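Local coordinates for protein signal transduction histidine kinase, LytS (Clostridium beijerinckii, PDB 5XSJ) that probably acts, as a whole protein, as a membrane sensor histidine kinase that phosphorylates a protein histidine from ATP, this being its helical N-terminal part, at residues S46-Y51 / A97-E102; D34-Y39 / K92-A97; N64-S69 / Y75-L80; L16-I21 / Q130-A135. All coordinates share one frame; numbering follows the deposited sequence.

Contact 1 (S46-Y51 / A97-E102); sequences SKKESY and AYENKE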
loop_
_atom_site.group_PDB
_atom_site.type_symbol
_atom_site.label_atom_id
_atom_site.label_comp_id
_atom_site.label_asym_id
_atom_site.label_seq_id
_atom_site.Cartn_x
_atom_site.Cartn_y
_atom_site.Cartn_z
ATOM N N SER B 46 22.821 12.701 -17.160
ATOM C CA SER B 46 21.806 13.698 -17.467
ATOM C C SER B 46 20.499 13.473 -16.692
ATOM O O SER B 46 19.700 14.399 -16.527
ATOM C CB SER B 46 21.511 13.707 -18.962
ATOM O OG SER B 46 20.747 12.559 -19.320
ATOM N N LYS B 47 20.270 12.245 -16.232
ATOM C CA LYS B 47 19.073 11.939 -15.460
ATOM C C LYS B 47 19.184 12.577 -14.074
ATOM O O LYS B 47 18.232 13.151 -13.573
ATOM C CB LYS B 47 18.865 10.422 -15.365
ATOM C CG LYS B 47 17.829 9.871 -16.362
ATOM C CD LYS B 47 18.092 10.320 -17.783
ATOM C CE LYS B 47 17.132 9.705 -18.802
ATOM N NZ LYS B 47 15.909 10.504 -19.028
ATOM N N LYS B 48 20.369 12.491 -13.478
ATOM C CA LYS B 48 20.665 13.116 -12.190
ATOM C C LYS B 48 20.627 14.642 -12.266
ATOM O O LYS B 48 20.118 15.315 -11.358
ATOM C CB LYS B 48 22.030 12.661 -11.685
ATOM C CG LYS B 48 22.442 13.285 -10.374
ATOM C CD LYS B 48 23.823 12.817 -9.963
ATOM C CE LYS B 48 24.269 13.487 -8.688
ATOM N NZ LYS B 48 25.719 13.229 -8.450
ATOM N N GLU B 49 21.173 15.184 -13.350
ATOM C CA GLU B 49 21.099 16.614 -13.624
ATOM C C GLU B 49 19.655 17.101 -13.672
ATOM O O GLU B 49 19.313 18.136 -13.088
ATOM C CB GLU B 49 21.807 16.935 -14.945
ATOM C CG GLU B 49 21.903 18.418 -15.252
ATOM C CD GLU B 49 22.426 18.695 -16.658
ATOM O OE1 GLU B 49 22.444 19.874 -17.068
ATOM O OE2 GLU B 49 22.800 17.732 -17.363
ATOM N N SER B 50 18.802 16.366 -14.377
ATOM C CA SER B 50 17.390 16.723 -14.444
ATOM C C SER B 50 16.690 16.517 -13.103
ATOM O O SER B 50 15.816 17.297 -12.730
ATOM C CB SER B 50 16.673 15.910 -15.520
ATOM O OG SER B 50 17.136 16.263 -16.807
ATOM N N TYR B 51 17.054 15.461 -12.385
ATOM C CA TYR B 51 16.503 15.239 -11.039
ATOM C C TYR B 51 16.731 16.474 -10.186
ATOM O O TYR B 51 15.842 16.962 -9.497
ATOM C CB TYR B 51 17.159 14.018 -10.386
ATOM C CG TYR B 51 17.415 14.195 -8.904
ATOM C CD1 TYR B 51 16.393 14.008 -7.990
ATOM C CD2 TYR B 51 18.675 14.542 -8.410
ATOM C CE1 TYR B 51 16.591 14.186 -6.645
ATOM C CE2 TYR B 51 18.893 14.717 -7.016
ATOM C CZ TYR B 51 17.821 14.527 -6.155
ATOM O OH TYR B 51 17.895 14.661 -4.790
ATOM N N ALA B 97 24.655 6.639 -1.707
ATOM C CA ALA B 97 24.970 5.220 -1.548
ATOM C C ALA B 97 25.150 4.556 -2.905
ATOM O O ALA B 97 26.006 3.695 -3.079
ATOM C CB ALA B 97 23.873 4.505 -0.744
ATOM N N TYR B 98 24.332 4.966 -3.867
ATOM C CA TYR B 98 24.407 4.438 -5.217
ATOM C C TYR B 98 25.769 4.708 -5.854
ATOM O O TYR B 98 26.388 3.811 -6.431
ATOM C CB TYR B 98 23.308 5.048 -6.079
ATOM C CG TYR B 98 23.413 4.714 -7.551
ATOM C CD1 TYR B 98 23.114 3.443 -8.012
ATOM C CD2 TYR B 98 23.797 5.671 -8.478
ATOM C CE1 TYR B 98 23.191 3.132 -9.348
ATOM C CE2 TYR B 98 23.890 5.364 -9.826
ATOM C CZ TYR B 98 23.580 4.092 -10.249
ATOM O OH TYR B 98 23.654 3.766 -11.576
ATOM N N GLU B 99 26.229 5.950 -5.754
ATOM C CA GLU B 99 27.467 6.352 -6.414
ATOM C C GLU B 99 28.691 5.767 -5.705
ATOM O O GLU B 99 29.747 5.613 -6.308
ATOM C CB GLU B 99 27.543 7.871 -6.488
ATOM C CG GLU B 99 26.511 8.451 -7.427
ATOM C CD GLU B 99 26.558 9.967 -7.496
ATOM O OE1 GLU B 99 27.109 10.575 -6.556
ATOM O OE2 GLU B 99 26.042 10.547 -8.485
ATOM N N ASN B 100 28.528 5.439 -4.426
ATOM C CA ASN B 100 29.515 4.673 -3.665
ATOM C C ASN B 100 29.507 3.185 -3.978
ATOM O O ASN B 100 30.244 2.416 -3.361
ATOM C CB ASN B 100 29.283 4.842 -2.167
ATOM C CG ASN B 100 30.190 5.869 -1.565
ATOM O OD1 ASN B 100 31.355 5.584 -1.276
ATOM N ND2 ASN B 100 29.669 7.081 -1.368
ATOM N N LYS B 101 28.648 2.786 -4.913
ATOM C CA LYS B 101 28.503 1.389 -5.333
ATOM C C LYS B 101 28.253 0.453 -4.153
ATOM O O LYS B 101 28.863 -0.603 -4.033
ATOM C CB LYS B 101 29.731 0.957 -6.134
ATOM C CG LYS B 101 29.872 1.750 -7.430
ATOM C CD LYS B 101 31.079 1.324 -8.245
ATOM C CE LYS B 101 30.906 -0.077 -8.820
ATOM N NZ LYS B 101 32.181 -0.583 -9.414
ATOM N N GLU B 102 27.335 0.856 -3.283
ATOM C CA GLU B 102 26.967 0.044 -2.139
ATOM C C GLU B 102 25.855 -0.934 -2.482
ATOM O O GLU B 102 25.138 -0.760 -3.469
ATOM C CB GLU B 102 26.551 0.939 -0.974
ATOM C CG GLU B 102 27.669 1.880 -0.550
ATOM C CD GLU B 102 27.350 2.642 0.716
ATOM O OE1 GLU B 102 26.173 2.639 1.147
ATOM O OE2 GLU B 102 28.287 3.241 1.284
#
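Two groups grip a single carboxylate oxygen: Glu99 OE2 receives the ammonium of Lys48, with NZ to OE2 at 2.7 Å, and the hydroxyl of Tyr39, with which it is hydrogen-bonded. The lysine bond is a salt bridge and uses the syn lone pair of OE2, on the side of the other oxygen. That other oxygen plays a lesser part, since Glu99 OE1 stands 3.5 Å from Lys48 NZ and the charge pair is therefore one-sided. The two side chains reach for each other from opposite directions, and both are drawn out. Lys48 starts with CG anti to its backbone N (chi1 178°) and stays extended to the tip, with the segments' nearest CA atoms, those of Lys48 and Glu99, 11.2 Å apart. Only 77 Å² is buried, so the contact depends on electrostatics at the surface rather than on packing. Glu99 also ends its helix: at Lys101 the chain turns to positive phi (53°) in a Schellman motif, with Glu102 N bonded to Ala97 O. The pair thus ties the early part of helix 45-67 to the C-terminal end of helix 73-99. Helix 15-42 joins them through Tyr39, which touches Lys48 and meets the ring of Tyr98 edge-to-face, while beyond the turn Lys101 forms a salt bridge with an acidic residue of another protein chain.

Contact 2 (D34-Y39 / K92-A97); sequences DNFNQY and KNTISA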
loop_
_atom_site.group_PDB
_atom_site.type_symbol
_atom_site.label_atom_id
_atom_site.label_comp_id
_atom_site.label_asym_id
_atom_site.label_seq_id
_atom_site.Cartn_x
_atom_site.Cartn_y
_atom_site.Cartn_z
ATOM N N ASP B 34 10.945 10.906 -11.414
ATOM C CA ASP B 34 11.108 10.069 -12.587
ATOM C C ASP B 34 12.572 10.005 -13.031
ATOM O O ASP B 34 13.109 8.922 -13.303
ATOM C CB ASP B 34 10.216 10.601 -13.707
ATOM C CG ASP B 34 10.267 9.743 -14.950
ATOM O OD1 ASP B 34 10.616 8.546 -14.846
ATOM O OD2 ASP B 34 9.954 10.269 -16.035
ATOM N N ASN B 35 13.229 11.163 -13.072
ATOM C CA ASN B 35 14.625 11.213 -13.460
ATOM C C ASN B 35 15.503 10.558 -12.410
ATOM O O ASN B 35 16.407 9.799 -12.748
ATOM C CB ASN B 35 15.051 12.661 -13.717
ATOM C CG ASN B 35 14.584 13.156 -15.069
ATOM O OD1 ASN B 35 15.189 12.834 -16.080
ATOM N ND2 ASN B 35 13.477 13.903 -15.099
ATOM N N PHE B 36 15.206 10.831 -11.140
ATOM C CA PHE B 36 15.867 10.159 -10.014
ATOM C C PHE B 36 15.820 8.634 -10.152
ATOM O O PHE B 36 16.847 7.970 -10.075
ATOM C CB PHE B 36 15.215 10.590 -8.691
ATOM C CG PHE B 36 15.607 9.750 -7.508
ATOM C CD1 PHE B 36 16.859 9.880 -6.927
ATOM C CD2 PHE B 36 14.709 8.846 -6.955
ATOM C CE1 PHE B 36 17.220 9.118 -5.824
ATOM C CE2 PHE B 36 15.061 8.081 -5.851
ATOM C CZ PHE B 36 16.318 8.214 -5.283
ATOM N N ASN B 37 14.614 8.096 -10.348
ATOM C CA ASN B 37 14.414 6.666 -10.565
ATOM C C ASN B 37 15.290 6.118 -11.689
ATOM O O ASN B 37 16.009 5.133 -11.512
ATOM C CB ASN B 37 12.945 6.380 -10.880
ATOM C CG ASN B 37 12.042 6.464 -9.647
ATOM O OD1 ASN B 37 12.502 6.367 -8.509
ATOM N ND2 ASN B 37 10.748 6.631 -9.880
ATOM N N GLN B 38 15.232 6.758 -12.850
ATOM C CA GLN B 38 16.047 6.326 -13.987
ATOM C C GLN B 38 17.526 6.390 -13.678
ATOM O O GLN B 38 18.287 5.525 -14.110
ATOM C CB GLN B 38 15.743 7.172 -15.224
ATOM C CG GLN B 38 14.317 6.978 -15.761
ATOM C CD GLN B 38 14.005 7.956 -16.873
ATOM O OE1 GLN B 38 14.664 7.963 -17.917
ATOM N NE2 GLN B 38 13.032 8.825 -16.637
ATOM N N TYR B 39 17.945 7.404 -12.926
ATOM C CA TYR B 39 19.359 7.526 -12.599
ATOM C C TYR B 39 19.839 6.363 -11.742
ATOM O O TYR B 39 20.874 5.765 -12.032
ATOM C CB TYR B 39 19.655 8.837 -11.880
ATOM C CG TYR B 39 21.116 8.970 -11.503
ATOM C CD1 TYR B 39 22.104 9.053 -12.491
ATOM C CD2 TYR B 39 21.514 9.002 -10.177
ATOM C CE1 TYR B 39 23.456 9.167 -12.160
ATOM C CE2 TYR B 39 22.863 9.122 -9.829
ATOM C CZ TYR B 39 23.826 9.205 -10.830
ATOM O OH TYR B 39 25.152 9.335 -10.495
ATOM N N LYS B 92 18.884 12.248 -1.955
ATOM C CA LYS B 92 20.326 12.503 -1.942
ATOM C C LYS B 92 21.070 11.368 -1.250
ATOM O O LYS B 92 22.143 10.948 -1.703
ATOM C CB LYS B 92 20.645 13.849 -1.272
ATOM C CG LYS B 92 20.436 15.039 -2.207
ATOM C CD LYS B 92 20.920 16.371 -1.614
ATOM C CE LYS B 92 20.645 17.531 -2.590
ATOM N NZ LYS B 92 20.915 18.889 -2.024
ATOM N N ASN B 93 20.506 10.861 -0.156
ATOM C CA ASN B 93 21.115 9.722 0.516
ATOM C C ASN B 93 21.158 8.500 -0.394
ATOM O O ASN B 93 22.149 7.771 -0.409
ATOM C CB ASN B 93 20.377 9.389 1.815
ATOM C CG ASN B 93 20.583 10.442 2.882
ATOM O OD1 ASN B 93 21.497 11.254 2.794
ATOM N ND2 ASN B 93 19.724 10.451 3.880
ATOM N N THR B 94 20.095 8.283 -1.162
ATOM C CA THR B 94 20.077 7.179 -2.121
ATOM C C THR B 94 21.173 7.372 -3.169
ATOM O O THR B 94 21.926 6.455 -3.449
ATOM C CB THR B 94 18.712 7.038 -2.845
ATOM O OG1 THR B 94 17.656 6.903 -1.887
ATOM C CG2 THR B 94 18.712 5.827 -3.761
ATOM N N ILE B 95 21.255 8.569 -3.744
ATOM C CA ILE B 95 22.231 8.856 -4.790
ATOM C C ILE B 95 23.645 8.649 -4.254
ATOM O O ILE B 95 24.511 8.072 -4.909
ATOM C CB ILE B 95 22.068 10.301 -5.317
ATOM C CG1 ILE B 95 20.776 10.436 -6.117
ATOM C CG2 ILE B 95 23.256 10.714 -6.170
ATOM C CD1 ILE B 95 20.519 11.848 -6.560
ATOM N N SER B 96 23.854 9.102 -3.028
ATOM C CA SER B 96 25.135 8.953 -2.366
ATOM C C SER B 96 25.556 7.488 -2.182
ATOM O O SER B 96 26.691 7.135 -2.466
ATOM C CB SER B 96 25.090 9.670 -1.022
ATOM O OG SER B 96 26.311 9.523 -0.340
ATOM N N ALA B 97 24.655 6.639 -1.707
ATOM C CA ALA B 97 24.970 5.220 -1.548
ATOM C C ALA B 97 25.150 4.556 -2.905
ATOM O O ALA B 97 26.006 3.695 -3.079
ATOM C CB ALA B 97 23.873 4.505 -0.744
#
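Apolar contacts carry the meeting of Phe36 with Thr94 and Ile95. The phenyl ring offers its edge: Phe36 CZ lies 3.6 Å from Thr94 CB and Phe36 CE1 3.8 Å from Ile95 CG1, both partners close to the ring plane. Phe36 CG is anti to the backbone N (chi1 168°), which carries the ring across toward helix 73-99 although the side chain does not set out in that direction. Ile95 serves two aromatics with different branches. CG1 abuts Phe36, whereas Ile95 CG2 reaches Tyr39 CE2 at 4.0 Å, the two side chains crossing at about a right angle.

Thr94 satisfies its hydroxyl outside the interface, turning OG1 back to the carbonyl of Ser90 and leaving CB for the phenyl edge, with CG2 also near Phe36 CZ.

The helical segments run nearly parallel, at 19°, with axes 11.1 Å apart, a separation spanned by the Phe36 and Tyr39 rings. Ala114 of helix 104-133 touches Phe36, and Tyr51 of helix 45-67 touches Ile95, so the remaining two helices close in. First and third helices running in the same direction and meeting through buried side chains is the diagonal pairing of an up-down-up-down four-helix bundle.

Contact 3 (N64-S69 / Y75-L80); sequences NLKKNS and YILRDL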
loop_
_atom_site.group_PDB
_atom_site.type_symbol
_atom_site.label_atom_id
_atom_site.label_comp_id
_atom_site.label_asym_id
_atom_site.label_seq_id
_atom_site.Cartn_x
_atom_site.Cartn_y
_atom_site.Cartn_z
ATOM N N ASN B 64 8.020 30.726 -3.277
ATOM C CA ASN B 64 7.327 31.881 -3.816
ATOM C C ASN B 64 5.889 31.955 -3.316
ATOM O O ASN B 64 5.443 33.009 -2.881
ATOM C CB ASN B 64 7.359 31.866 -5.344
ATOM C CG ASN B 64 6.654 33.077 -5.949
ATOM O OD1 ASN B 64 7.081 34.218 -5.752
ATOM N ND2 ASN B 64 5.572 32.832 -6.687
ATOM N N LEU B 65 5.168 30.838 -3.375
ATOM C CA LEU B 65 3.794 30.770 -2.859
ATOM C C LEU B 65 3.714 31.071 -1.369
ATOM O O LEU B 65 2.729 31.636 -0.905
ATOM C CB LEU B 65 3.184 29.387 -3.118
ATOM C CG LEU B 65 2.875 29.006 -4.565
ATOM C CD1 LEU B 65 2.317 27.589 -4.633
ATOM C CD2 LEU B 65 1.890 29.999 -5.174
ATOM N N LYS B 66 4.743 30.681 -0.620
ATOM C CA LYS B 66 4.762 30.902 0.828
ATOM C C LYS B 66 4.818 32.379 1.151
ATOM O O LYS B 66 4.363 32.803 2.211
ATOM C CB LYS B 66 5.952 30.207 1.490
ATOM C CG LYS B 66 5.876 28.690 1.490
ATOM C CD LYS B 66 6.390 28.092 2.790
ATOM C CE LYS B 66 7.873 28.251 2.934
ATOM N NZ LYS B 66 8.363 27.572 4.171
ATOM N N LYS B 67 5.393 33.153 0.234
ATOM C CA LYS B 67 5.481 34.600 0.383
ATOM C C LYS B 67 4.094 35.225 0.408
ATOM O O LYS B 67 3.844 36.169 1.160
ATOM C CB LYS B 67 6.307 35.210 -0.751
ATOM C CG LYS B 67 7.787 35.352 -0.459
ATOM C CD LYS B 67 8.569 35.601 -1.755
ATOM C CE LYS B 67 7.849 36.603 -2.660
ATOM N NZ LYS B 67 8.454 36.706 -4.021
ATOM N N ASN B 68 3.193 34.692 -0.413
ATOM C CA ASN B 68 1.861 35.277 -0.573
ATOM C C ASN B 68 0.722 34.442 0.027
ATOM O O ASN B 68 -0.412 34.517 -0.447
ATOM C CB ASN B 68 1.559 35.510 -2.065
ATOM C CG ASN B 68 2.643 36.322 -2.780
ATOM O OD1 ASN B 68 3.790 36.411 -2.328
ATOM N ND2 ASN B 68 2.271 36.921 -3.911
ATOM N N SER B 69 1.006 33.654 1.061
ATOM C CA SER B 69 0.000 32.715 1.571
ATOM C C SER B 69 -0.972 33.368 2.555
ATOM O O SER B 69 -0.643 34.373 3.188
ATOM C CB SER B 69 0.676 31.516 2.246
ATOM O OG SER B 69 1.453 31.921 3.359
ATOM N N TYR B 75 -0.485 26.543 6.279
ATOM C CA TYR B 75 -0.274 25.243 6.926
ATOM C C TYR B 75 0.049 24.143 5.929
ATOM O O TYR B 75 0.910 23.313 6.187
ATOM C CB TYR B 75 -1.510 24.835 7.756
ATOM C CG TYR B 75 -1.652 25.688 8.991
ATOM C CD1 TYR B 75 -0.895 25.421 10.120
ATOM C CD2 TYR B 75 -2.502 26.788 9.010
ATOM C CE1 TYR B 75 -0.986 26.212 11.243
ATOM C CE2 TYR B 75 -2.599 27.591 10.139
ATOM C CZ TYR B 75 -1.838 27.295 11.250
ATOM O OH TYR B 75 -1.920 28.072 12.380
ATOM N N ILE B 76 -0.659 24.134 4.805
ATOM C CA ILE B 76 -0.433 23.147 3.762
ATOM C C ILE B 76 0.921 23.385 3.088
ATOM O O ILE B 76 1.639 22.438 2.769
ATOM C CB ILE B 76 -1.557 23.184 2.702
ATOM C CG1 ILE B 76 -2.920 22.994 3.365
ATOM C CG2 ILE B 76 -1.340 22.102 1.641
ATOM C CD1 ILE B 76 -4.097 23.239 2.427
ATOM N N LEU B 77 1.267 24.655 2.883
ATOM C CA LEU B 77 2.508 25.005 2.202
ATOM C C LEU B 77 3.697 24.628 3.063
ATOM O O LEU B 77 4.706 24.123 2.556
ATOM C CB LEU B 77 2.552 26.494 1.860
ATOM C CG LEU B 77 1.831 26.888 0.576
ATOM C CD1 LEU B 77 1.661 28.393 0.476
ATOM C CD2 LEU B 77 2.595 26.363 -0.611
ATOM N N ARG B 78 3.574 24.862 4.365
ATOM C CA ARG B 78 4.616 24.446 5.291
ATOM C C ARG B 78 4.791 22.920 5.264
ATOM O O ARG B 78 5.907 22.428 5.231
ATOM C CB ARG B 78 4.317 24.922 6.718
ATOM C CG ARG B 78 5.358 24.442 7.728
ATOM C CD ARG B 78 5.123 24.999 9.116
ATOM N NE ARG B 78 3.853 24.549 9.674
ATOM C CZ ARG B 78 3.385 24.934 10.858
ATOM N NH1 ARG B 78 4.087 25.787 11.605
ATOM N NH2 ARG B 78 2.215 24.474 11.290
ATOM N N ASP B 79 3.689 22.173 5.276
ATOM C CA ASP B 79 3.782 20.715 5.202
ATOM C C ASP B 79 4.434 20.271 3.893
ATOM O O ASP B 79 5.233 19.341 3.862
ATOM C CB ASP B 79 2.399 20.065 5.323
ATOM C CG ASP B 79 1.832 20.130 6.735
ATOM O OD1 ASP B 79 2.606 20.371 7.694
ATOM O OD2 ASP B 79 0.602 19.925 6.881
ATOM N N LEU B 80 4.054 20.928 2.806
ATOM C CA LEU B 80 4.566 20.571 1.498
ATOM C C LEU B 80 6.064 20.915 1.397
ATOM O O LEU B 80 6.862 20.124 0.910
ATOM C CB LEU B 80 3.749 21.282 0.413
ATOM C CG LEU B 80 4.333 21.266 -1.001
ATOM C CD1 LEU B 80 4.551 19.835 -1.520
ATOM C CD2 LEU B 80 3.454 22.069 -1.942
#
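The flat group met by Leu77 is a peptide rather than a ring: its CD1 methyl sits over one face of the peptide unit joining Leu65 to Lys66, 3.7 Å from Leu65 O and 4.0 Å from Lys66 N. The same methyl reaches Ser69 CB at 3.7 Å, while the other branch of Leu77, CD2, lies 4.0 Å from Leu65 CB. Leu77 thus presses both methyls against the C-terminal part of helix 45-67 and Ser69 just beyond it. Ser69 presents carbon here because its hydroxyl is turned back. With OG placed between the backbone N and the carbonyl carbon (chi1 62°), it bonds to Lys66 O from above the carbonyl plane, 38° out of it. Lys66 contributes the beginning of its chain: CG passes 4.0 Å from Leu77 CB as the two side chains slide by in opposite directions, and the lysine then bends at chi2 and chi3 to carry its ammonium to a salt bridge with Asp81. Further in, Leu65 packs on Ile25 of helix 15-42 and Leu77 on Leu128 of helix 104-133. The chemistry implies that the contact across this helical hairpin is essentially apolar, centred on buried Leu65 and Leu77, with Lys66 CG at its edge and the lysine's charge matched farther along helix 73-99.

Contact 4 (L16-I21 / Q130-A135); sequences LNNMLI and QNFLEA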
loop_
_atom_site.group_PDB
_atom_site.type_symbol
_atom_site.label_atom_id
_atom_site.label_comp_id
_atom_site.label_asym_id
_atom_site.label_seq_id
_atom_site.Cartn_x
_atom_site.Cartn_y
_atom_site.Cartn_z
ATOM N N LEU B 16 -5.833 32.104 -10.312
ATOM C CA LEU B 16 -5.448 31.272 -11.430
ATOM C C LEU B 16 -3.945 31.151 -11.589
ATOM O O LEU B 16 -3.433 30.126 -11.945
ATOM C CB LEU B 16 -6.022 31.845 -12.701
ATOM C CG LEU B 16 -5.631 31.200 -14.015
ATOM C CD1 LEU B 16 -6.509 29.999 -14.266
ATOM C CD2 LEU B 16 -5.799 32.181 -15.151
ATOM N N ASN B 17 -3.248 32.233 -11.370
ATOM C CA ASN B 17 -1.789 32.217 -11.362
ATOM C C ASN B 17 -1.235 31.331 -10.245
ATOM O O ASN B 17 -0.245 30.631 -10.429
ATOM C CB ASN B 17 -1.247 33.645 -11.231
ATOM C CG ASN B 17 0.253 33.686 -11.069
ATOM O OD1 ASN B 17 1.000 33.385 -12.006
ATOM N ND2 ASN B 17 0.711 34.072 -9.877
ATOM N N ASN B 18 -1.889 31.350 -9.091
ATOM C CA ASN B 18 -1.499 30.491 -7.984
ATOM C C ASN B 18 -1.650 29.008 -8.296
ATOM O O ASN B 18 -0.846 28.187 -7.861
ATOM C CB ASN B 18 -2.311 30.832 -6.743
ATOM C CG ASN B 18 -1.832 32.096 -6.078
ATOM O OD1 ASN B 18 -0.670 32.473 -6.218
ATOM N ND2 ASN B 18 -2.717 32.751 -5.342
ATOM N N MET B 19 -2.664 28.646 -9.062
ATOM C CA MET B 19 -2.818 27.234 -9.324
ATOM C C MET B 19 -2.029 26.824 -10.558
ATOM O O MET B 19 -1.728 25.650 -10.736
ATOM C CB MET B 19 -4.296 26.855 -9.427
ATOM C CG MET B 19 -5.006 27.195 -10.696
ATOM S SD MET B 19 -6.927 26.811 -10.395
ATOM C CE MET B 19 -7.415 28.434 -9.433
ATOM N N LEU B 20 -1.661 27.787 -11.395
ATOM C CA LEU B 20 -0.661 27.505 -12.418
ATOM C C LEU B 20 0.663 27.130 -11.757
ATOM O O LEU B 20 1.310 26.155 -12.142
ATOM C CB LEU B 20 -0.461 28.703 -13.345
ATOM C CG LEU B 20 -1.546 28.923 -14.396
ATOM C CD1 LEU B 20 -1.105 30.009 -15.372
ATOM C CD2 LEU B 20 -1.834 27.618 -15.124
ATOM N N ILE B 21 1.054 27.913 -10.755
ATOM C CA ILE B 21 2.311 27.687 -10.049
ATOM C C ILE B 21 2.266 26.355 -9.301
ATOM O O ILE B 21 3.236 25.588 -9.317
ATOM C CB ILE B 21 2.630 28.839 -9.058
ATOM C CG1 ILE B 21 2.835 30.152 -9.832
ATOM C CG2 ILE B 21 3.886 28.506 -8.237
ATOM C CD1 ILE B 21 3.076 31.388 -8.964
ATOM N N GLN B 130 -6.883 22.700 -5.415
ATOM C CA GLN B 130 -8.309 22.748 -5.139
ATOM C C GLN B 130 -8.682 23.976 -4.321
ATOM O O GLN B 130 -9.703 24.609 -4.583
ATOM C CB GLN B 130 -8.768 21.490 -4.408
ATOM C CG GLN B 130 -8.649 20.205 -5.211
ATOM C CD GLN B 130 -9.254 19.023 -4.459
ATOM O OE1 GLN B 130 -10.451 19.024 -4.129
ATOM N NE2 GLN B 130 -8.429 18.022 -4.168
ATOM N N ASN B 131 -7.860 24.301 -3.329
ATOM C CA ASN B 131 -8.091 25.479 -2.500
ATOM C C ASN B 131 -8.018 26.782 -3.285
ATOM O O ASN B 131 -8.850 27.667 -3.103
ATOM C CB ASN B 131 -7.090 25.515 -1.355
ATOM C CG ASN B 131 -7.354 24.439 -0.337
ATOM O OD1 ASN B 131 -8.229 23.593 -0.527
ATOM N ND2 ASN B 131 -6.601 24.461 0.755
ATOM N N PHE B 132 -7.013 26.902 -4.147
ATOM C CA PHE B 132 -6.916 28.050 -5.035
ATOM C C PHE B 132 -8.112 28.111 -5.984
ATOM O O PHE B 132 -8.582 29.187 -6.340
ATOM C CB PHE B 132 -5.618 28.000 -5.837
ATOM C CG PHE B 132 -4.398 28.310 -5.026
ATOM C CD1 PHE B 132 -4.396 29.370 -4.133
ATOM C CD2 PHE B 132 -3.262 27.535 -5.148
ATOM C CE1 PHE B 132 -3.267 29.660 -3.384
ATOM C CE2 PHE B 132 -2.133 27.817 -4.406
ATOM C CZ PHE B 132 -2.135 28.880 -3.521
ATOM N N LEU B 133 -8.599 26.944 -6.389
ATOM C CA LEU B 133 -9.729 26.866 -7.301
ATOM C C LEU B 133 -10.997 27.418 -6.658
ATOM O O LEU B 133 -11.908 27.841 -7.355
ATOM C CB LEU B 133 -9.945 25.420 -7.751
ATOM C CG LEU B 133 -10.857 25.146 -8.945
ATOM C CD1 LEU B 133 -10.430 25.956 -10.153
ATOM C CD2 LEU B 133 -10.820 23.673 -9.280
ATOM N N GLU B 134 -11.027 27.456 -5.330
ATOM C CA GLU B 134 -12.249 27.750 -4.594
ATOM C C GLU B 134 -12.260 29.105 -3.875
ATOM O O GLU B 134 -12.525 29.167 -2.672
ATOM C CB GLU B 134 -12.502 26.632 -3.578
ATOM C CG GLU B 134 -12.773 25.282 -4.224
ATOM C CD GLU B 134 -12.630 24.116 -3.259
ATOM O OE1 GLU B 134 -12.355 24.361 -2.063
ATOM O OE2 GLU B 134 -12.791 22.953 -3.699
ATOM N N ALA B 135 -11.989 30.184 -4.608
ATOM C CA ALA B 135 -12.135 31.539 -4.067
ATOM C C ALA B 135 -13.607 31.978 -4.070
ATOM O O ALA B 135 -14.078 32.654 -4.994
ATOM C CB ALA B 135 -11.283 32.524 -4.856
#
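Asn18 stands almost squarely over the ring of Phe132. Asn18 CB lies 3.5 Å from the Phe132 ring centroid and 4° off the ring normal, a CH-pi contact made with the methylene rather than with the amide. The side chains cross at about a right angle, and beyond CB the amide is tilted 36° from the ring plane, with Asn18 ND2 coming 3.7 Å from Phe132 CE1. Aliphatic carbon thus covers the centre of this face, and the amide leans over one side.

Met19 takes another line. Its CG lies between the backbone N and the carbonyl carbon (chi1 77°), and the chain bends again at chi3, laying the thioether along the backbone of the opposing helix. Met19 CE ends 3.4 Å from Phe132 O, while Met19 SD lies 3.6 Å from Leu133 CD1, the side chains meeting at a slant. At the root, Met19 CB and Phe132 CB are 4.0 Å apart.

Met19 also packs on Leu133 of the second subunit, where Glu134 of this chain bonds to Asn23, so Met19 and Leu133 lie at that interface. Packing the start of the first helix on the end of the last is the antiparallel pairing found in an up-down-up-down four-helix bundle.

Overall arrangement
Four helices, 15-42, 45-67, 73-99 and 104-133, run up and down in one bundle, and the contacts mark its two ends. Contacts 1 and 2 share helix 73-99 and Ala97, with centres 5 Å apart; contacts 3 and 4 touch at the other end, with centres 13 Å apart, where Leu65 meets Asn18 and Ile21. Between the ends, centres are 26 to 35 Å apart. Along the chain, 16-21 and 130-135 enclose everything else, the segments of contacts 1 and 2 alternate, and the short hairpin of contact 3 lies innermost. Each end therefore joins all or most of the helices, giving an elongated domain whose surface also meets other chains.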